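Glyoxalase/bleomycin resistance protein/dioxygenase (Nostoc punctiforme PCC 73102, PDB 3KOL) binds a metal ion, cobalt here, and may act as a dioxygenase or a lactoylglutathione lyase, though its reaction is not established. Local coordinates at residues A24-Q28 against D140-F144; G62-N66 against L77-P81. All blocks are in the same frame, centred on the assembly; numbering follows the deposited sequence.

Contact 1 of 2, residues A24-Q28 against D140-F144; sequences ALNVQ and DPDGF
Leu25 and Phe144 meet because of their first torsions: the leucine CG stands anti to its own carbonyl carbon (chi1 -53°), while the phenylalanine ring swings anti to its backbone N (chi1 -179°). The two side chains then cross at about a right angle, and Leu25 CD2 sits over one face of the Phe144 ring, 4.3 Å from the centroid and shifted toward the rim, a CH-pi contact. The other methyl, CD1, lies 4.1 Å from Asp140 OD2, an oxygen already hydrogen-bonded to the hydroxyl of Tyr37 on helix 30-40. At the far end Asp142 extends to the end of the strand. Its OD1 accepts a nearly straight hydrogen bond from Gln28 N (3.0 Å, 171° at the hydrogen), met on the syn side, and OD2 presses against Val27, 3.2 Å from its CB. These segments belong to the two βαβββ modules of the vicinal oxygen chelate fold: 24-28 ends the first strand of one, and 140-144 is the turn joining the last two strands of the other. That turn is type I and holds itself together through Asp140, whose OD1 takes Asp142 N at 2.8 Å, an Asx turn, and Phe144 N at 2.9 Å, the two donors coming from opposite faces of the carboxylate plane. The carboxylate is thus fixed between the turn and Tyr37. Phe144 also packs against Ala97 and Leu100 of strand 96-104, and Asp142 O accepts a hydrogen bond from Arg96 NE of the second subunit.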
ATOM      1  N   ALA A  24       3.332  -4.346  -2.357  1.00 11.13           N
ATOM      2  CA  ALA A  24       4.688  -4.847  -2.495  1.00 11.30           C
ATOM      3  C   ALA A  24       5.715  -3.745  -2.325  1.00 11.47           C
ATOM      4  O   ALA A  24       5.530  -2.622  -2.795  1.00  9.80           O
ATOM      5  CB  ALA A  24       4.860  -5.510  -3.859  1.00 11.94           C
ATOM      6  N   LEU A  25       6.797  -4.082  -1.634  1.00 11.80           N
ATOM      7  CA  LEU A  25       7.885  -3.155  -1.392  1.00 11.58           C
ATOM      8  C   LEU A  25       9.179  -3.802  -1.864  1.00 12.26           C
ATOM      9  O   LEU A  25       9.334  -5.020  -1.785  1.00 11.57           O
ATOM     10  CB  LEU A  25       8.020  -2.843   0.106  1.00 11.36           C
ATOM     11  CG  LEU A  25       6.821  -2.358   0.931  1.00 13.48           C
ATOM     12  CD1 LEU A  25       7.280  -2.076   2.365  1.00 11.93           C
ATOM     13  CD2 LEU A  25       6.230  -1.101   0.320  1.00 11.91           C
ATOM     14  N   ASN A  26      10.094  -2.985  -2.378  1.00 13.38           N
ATOM     15  CA  ASN A  26      11.406  -3.471  -2.795  1.00 14.26           C
ATOM     16  C   ASN A  26      12.328  -3.088  -1.645  1.00 14.00           C
ATOM     17  O   ASN A  26      12.319  -1.939  -1.205  1.00 15.93           O
ATOM     18  CB  ASN A  26      11.886  -2.775  -4.065  1.00 13.58           C
ATOM     19  CG  ASN A  26      11.112  -3.201  -5.282  1.00 13.94           C
ATOM     20  OD1 ASN A  26      10.673  -4.348  -5.376  1.00 15.96           O
ATOM     21  ND2 ASN A  26      10.942  -2.284  -6.231  1.00 15.20           N
ATOM     22  N   VAL A  27      13.113  -4.040  -1.156  1.00 14.38           N
ATOM     23  CA  VAL A  27      14.010  -3.763  -0.041  1.00 14.82           C
ATOM     24  C   VAL A  27      15.455  -4.125  -0.381  1.00 17.69           C
ATOM     25  O   VAL A  27      15.719  -5.178  -0.962  1.00 18.86           O
ATOM     26  CB  VAL A  27      13.568  -4.546   1.203  1.00 14.84           C
ATOM     27  CG1 VAL A  27      12.131  -4.167   1.561  1.00 15.79           C
ATOM     28  CG2 VAL A  27      13.657  -6.039   0.945  1.00 13.33           C
ATOM     29  N   GLN A  28      16.385  -3.249  -0.020  1.00 18.63           N
ATOM     30  CA  GLN A  28      17.799  -3.489  -0.306  1.00 20.89           C
ATOM     31  C   GLN A  28      18.386  -4.547   0.630  1.00 20.61           C
ATOM     32  O   GLN A  28      19.228  -5.347   0.218  1.00 20.34           O
ATOM     33  CB  GLN A  28      18.588  -2.178  -0.180  1.00 24.28           C
ATOM     34  CG  GLN A  28      19.961  -2.213  -0.847  1.00 30.02           C
ATOM     35  CD  GLN A  28      21.003  -2.957  -0.032  1.00 34.01           C
ATOM     36  OE1 GLN A  28      21.844  -3.676  -0.579  1.00 36.58           O
ATOM     37  NE2 GLN A  28      20.970  -2.766   1.281  1.00 36.76           N
ATOM     38  N   ASP A 140      10.923   2.898   7.429  1.00 14.48           N
ATOM     39  CA  ASP A 140      11.392   1.517   7.484  1.00 15.01           C
ATOM     40  C   ASP A 140      12.854   1.553   7.034  1.00 14.95           C
ATOM     41  O   ASP A 140      13.357   2.623   6.684  1.00 14.40           O
ATOM     42  CB  ASP A 140      10.517   0.596   6.601  1.00 14.97           C
ATOM     43  CG  ASP A 140      10.838   0.676   5.108  1.00 15.69           C
ATOM     44  OD1 ASP A 140      11.647   1.522   4.665  1.00 16.51           O
ATOM     45  OD2 ASP A 140      10.254  -0.135   4.359  1.00 16.81           O
ATOM     46  N   PRO A 141      13.560   0.406   7.053  1.00 16.77           N
ATOM     47  CA  PRO A 141      14.973   0.357   6.649  1.00 16.67           C
ATOM     48  C   PRO A 141      15.360   1.012   5.324  1.00 18.81           C
ATOM     49  O   PRO A 141      16.503   1.447   5.160  1.00 19.45           O
ATOM     50  CB  PRO A 141      15.280  -1.140   6.655  1.00 17.55           C
ATOM     51  CG  PRO A 141      14.410  -1.643   7.762  1.00 18.91           C
ATOM     52  CD  PRO A 141      13.103  -0.927   7.485  1.00 17.31           C
ATOM     53  N   ASP A 142      14.423   1.083   4.382  1.00 16.98           N
ATOM     54  CA  ASP A 142      14.706   1.672   3.075  1.00 16.71           C
ATOM     55  C   ASP A 142      14.259   3.121   2.953  1.00 15.78           C
ATOM     56  O   ASP A 142      14.509   3.768   1.937  1.00 17.28           O
ATOM     57  CB  ASP A 142      14.044   0.842   1.972  1.00 16.84           C
ATOM     58  CG  ASP A 142      14.687  -0.520   1.811  1.00 20.08           C
ATOM     59  OD1 ASP A 142      15.813  -0.578   1.275  1.00 19.88           O
ATOM     60  OD2 ASP A 142      14.078  -1.529   2.228  1.00 20.42           O
ATOM     61  N   GLY A 143      13.594   3.627   3.982  1.00 13.95           N
ATOM     62  CA  GLY A 143      13.141   5.004   3.940  1.00 14.33           C
ATOM     63  C   GLY A 143      11.677   5.155   3.576  1.00 13.60           C
ATOM     64  O   GLY A 143      11.220   6.268   3.323  1.00 15.22           O
ATOM     65  N   PHE A 144      10.938   4.049   3.535  1.00 13.44           N
ATOM     66  CA  PHE A 144       9.509   4.115   3.222  1.00 13.14           C
ATOM     67  C   PHE A 144       8.767   4.420   4.519  1.00 13.08           C
ATOM     68  O   PHE A 144       8.956   3.737   5.527  1.00 12.04           O
ATOM     69  CB  PHE A 144       9.010   2.789   2.643  1.00 13.24           C
ATOM     70  CG  PHE A 144       7.556   2.807   2.272  1.00 13.20           C
ATOM     71  CD1 PHE A 144       7.089   3.687   1.302  1.00 15.05           C
ATOM     72  CD2 PHE A 144       6.649   1.966   2.908  1.00 11.57           C
ATOM     73  CE1 PHE A 144       5.735   3.732   0.972  1.00 13.72           C
ATOM     74  CE2 PHE A 144       5.290   2.001   2.586  1.00 11.84           C
ATOM     75  CZ  PHE A 144       4.833   2.887   1.618  1.00 13.66           C
TER

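Contact 2 of 2, residues G62-N66 against L77-P81; sequences GKVAN and LFGEP
Gly79 N donates to Lys63 O at 2.8 Å, with the nitrogen nearly in line with the C=O bond, and the same glycine's own carbonyl is taken by the lysine side chain. Lys63 NZ comes to Gly79 O at 3.0 Å from above the carbonyl plane, 45° out of it. A bend at chi2 (63°) turns the otherwise extended lysine back over Gly79, and the ammonium ends beside the ring of Pro81. Lys63 thus holds Gly79 twice, its backbone O taking the N-H and its NZ the C=O, just where the strand gives way to loop. Deeper in, Ala65 and Leu77 form a hydrogen-bonded antiparallel pair: Leu77 N reaches Ala65 O at 2.8 Å, and Ala65 N returns to Leu77 O at 3.0 Å. Their CB atoms share the face of the sheet that packs on Met30 of helix 30-40. On the other face, Val64 and Phe78 make the non-hydrogen-bonded pair and point the same way, side by side, with Val64 CG2 3.7 Å from Phe78 CD1. The Phe78 ring stacks edge-to-face with Tyr98 of the second subunit. Upstream, Gly62 closes helix 56-60 as the C-prime residue of a Schellman motif, and after Lys63 the chain enters a β-hairpin, the one that supplies the third and fourth strands of a βαβββ module in the vicinal oxygen chelate fold.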
ATOM      1  N   GLY A  62      14.901 -16.927   0.126  1.00 34.55           N
ATOM      2  CA  GLY A  62      14.980 -15.649   0.817  1.00 33.03           C
ATOM      3  C   GLY A  62      15.011 -14.434  -0.095  1.00 31.77           C
ATOM      4  O   GLY A  62      15.411 -13.346   0.321  1.00 33.07           O
ATOM      5  N   LYS A  63      14.589 -14.612  -1.341  1.00 30.49           N
ATOM      6  CA  LYS A  63      14.572 -13.515  -2.305  1.00 28.05           C
ATOM      7  C   LYS A  63      13.288 -12.712  -2.120  1.00 26.15           C
ATOM      8  O   LYS A  63      13.219 -11.531  -2.453  1.00 23.10           O
ATOM      9  CB  LYS A  63      14.629 -14.071  -3.729  1.00 30.25           C
ATOM     10  CG  LYS A  63      14.727 -13.013  -4.810  1.00 34.83           C
ATOM     11  CD  LYS A  63      16.013 -12.211  -4.681  1.00 37.28           C
ATOM     12  CE  LYS A  63      16.159 -11.221  -5.824  1.00 39.35           C
ATOM     13  NZ  LYS A  63      17.395 -10.401  -5.686  1.00 40.79           N
ATOM     14  N   VAL A  64      12.270 -13.379  -1.590  1.00 24.00           N
ATOM     15  CA  VAL A  64      10.980 -12.760  -1.344  1.00 22.64           C
ATOM     16  C   VAL A  64      10.459 -13.202   0.017  1.00 22.44           C
ATOM     17  O   VAL A  64      10.701 -14.331   0.445  1.00 21.93           O
ATOM     18  CB  VAL A  64       9.955 -13.174  -2.424  1.00 23.14           C
ATOM     19  CG1 VAL A  64       8.585 -12.593  -2.100  1.00 22.50           C
ATOM     20  CG2 VAL A  64      10.420 -12.691  -3.787  1.00 22.30           C
ATOM     21  N   ALA A  65       9.754 -12.302   0.696  1.00 20.18           N
ATOM     22  CA  ALA A  65       9.169 -12.600   1.995  1.00 18.14           C
ATOM     23  C   ALA A  65       7.739 -12.072   1.978  1.00 17.69           C
ATOM     24  O   ALA A  65       7.464 -11.033   1.380  1.00 17.15           O
ATOM     25  CB  ALA A  65       9.972 -11.930   3.108  1.00 18.75           C
ATOM     26  N   ASN A  66       6.832 -12.801   2.619  1.00 16.17           N
ATOM     27  CA  ASN A  66       5.428 -12.416   2.676  1.00 15.88           C
ATOM     28  C   ASN A  66       4.978 -12.346   4.131  1.00 16.28           C
ATOM     29  O   ASN A  66       5.173 -13.295   4.889  1.00 17.10           O
ATOM     30  CB  ASN A  66       4.558 -13.451   1.949  1.00 19.70           C
ATOM     31  CG  ASN A  66       4.580 -13.301   0.434  1.00 23.84           C
ATOM     32  OD1 ASN A  66       5.583 -12.914  -0.157  1.00 27.01           O
ATOM     33  ND2 ASN A  66       3.463 -13.635  -0.204  1.00 28.28           N
ATOM     34  N   LEU A  77       7.707  -8.461   0.334  1.00 13.41           N
ATOM     35  CA  LEU A  77       9.003  -7.811   0.352  1.00 13.21           C
ATOM     36  C   LEU A  77       9.831  -8.486  -0.733  1.00 14.37           C
ATOM     37  O   LEU A  77       9.990  -9.704  -0.730  1.00 15.26           O
ATOM     38  CB  LEU A  77       9.680  -7.977   1.713  1.00 13.78           C
ATOM     39  CG  LEU A  77       8.912  -7.451   2.926  1.00 12.37           C
ATOM     40  CD1 LEU A  77       9.753  -7.672   4.168  1.00 12.00           C
ATOM     41  CD2 LEU A  77       8.591  -5.968   2.755  1.00 13.04           C
ATOM     42  N   PHE A  78      10.324  -7.688  -1.672  1.00 15.54           N
ATOM     43  CA  PHE A  78      11.133  -8.188  -2.771  1.00 16.78           C
ATOM     44  C   PHE A  78      12.568  -7.740  -2.564  1.00 16.80           C
ATOM     45  O   PHE A  78      12.852  -6.547  -2.550  1.00 16.26           O
ATOM     46  CB  PHE A  78      10.599  -7.644  -4.101  1.00 19.58           C
ATOM     47  CG  PHE A  78       9.332  -8.309  -4.559  1.00 22.06           C
ATOM     48  CD1 PHE A  78       9.383  -9.491  -5.291  1.00 24.65           C
ATOM     49  CD2 PHE A  78       8.088  -7.779  -4.229  1.00 24.26           C
ATOM     50  CE1 PHE A  78       8.218 -10.139  -5.686  1.00 25.74           C
ATOM     51  CE2 PHE A  78       6.910  -8.422  -4.620  1.00 24.14           C
ATOM     52  CZ  PHE A  78       6.976  -9.603  -5.349  1.00 26.30           C
ATOM     53  N   GLY A  79      13.469  -8.701  -2.392  1.00 17.08           N
ATOM     54  CA  GLY A  79      14.868  -8.371  -2.192  1.00 17.73           C
ATOM     55  C   GLY A  79      15.487  -7.767  -3.436  1.00 18.20           C
ATOM     56  O   GLY A  79      15.529  -8.402  -4.491  1.00 18.82           O
ATOM     57  N   GLU A  80      15.963  -6.533  -3.312  1.00 18.85           N
ATOM     58  CA  GLU A  80      16.584  -5.807  -4.416  1.00 20.47           C
ATOM     59  C   GLU A  80      17.849  -5.135  -3.890  1.00 20.79           C
ATOM     60  O   GLU A  80      17.904  -3.914  -3.769  1.00 19.59           O
ATOM     61  CB  GLU A  80      15.629  -4.734  -4.947  1.00 22.09           C
ATOM     62  CG  GLU A  80      14.378  -5.260  -5.633  1.00 23.49           C
ATOM     63  CD  GLU A  80      14.691  -6.038  -6.897  1.00 28.25           C
ATOM     64  OE1 GLU A  80      15.796  -5.851  -7.449  1.00 27.72           O
ATOM     65  OE2 GLU A  80      13.832  -6.827  -7.347  1.00 29.67           O
ATOM     66  N   PRO A  81      18.887  -5.927  -3.577  1.00 22.10           N
ATOM     67  CA  PRO A  81      20.146  -5.387  -3.056  1.00 21.87           C
ATOM     68  C   PRO A  81      20.881  -4.420  -3.977  1.00 22.97           C
ATOM     69  O   PRO A  81      21.719  -3.646  -3.521  1.00 22.14           O
ATOM     70  CB  PRO A  81      20.960  -6.643  -2.761  1.00 22.98           C
ATOM     71  CG  PRO A  81      20.504  -7.582  -3.830  1.00 24.48           C
ATOM     72  CD  PRO A  81      19.000  -7.378  -3.815  1.00 23.60           C
TER

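Overall arrangement
Strands 17-27 and 74-79 are neighbours in one sheet, so contact 1 and contact 2, with centres about 10 Å apart, share a continuous backbone network: Phe78 N lies 2.8 Å from Leu25 O and Glu80 N 2.7 Å from Val27 O, both probable hydrogen bonds. Contact 2 pairs the two hairpin strands at the end away from their connecting turn, whereas contact 1 ties strand 17-27, which continues the sheet into the second subunit, to a turn of the other module; along the chain, contact 2 is nested inside the loop closed by contact 1. The Phe78 side chain comes within about 5 Å of a bound cobalt, that of Asn26 about 10 Å. His99 and Glu147 are cobalt ligands, and both Ala24 and Phe78 pack against His99 of the second subunit.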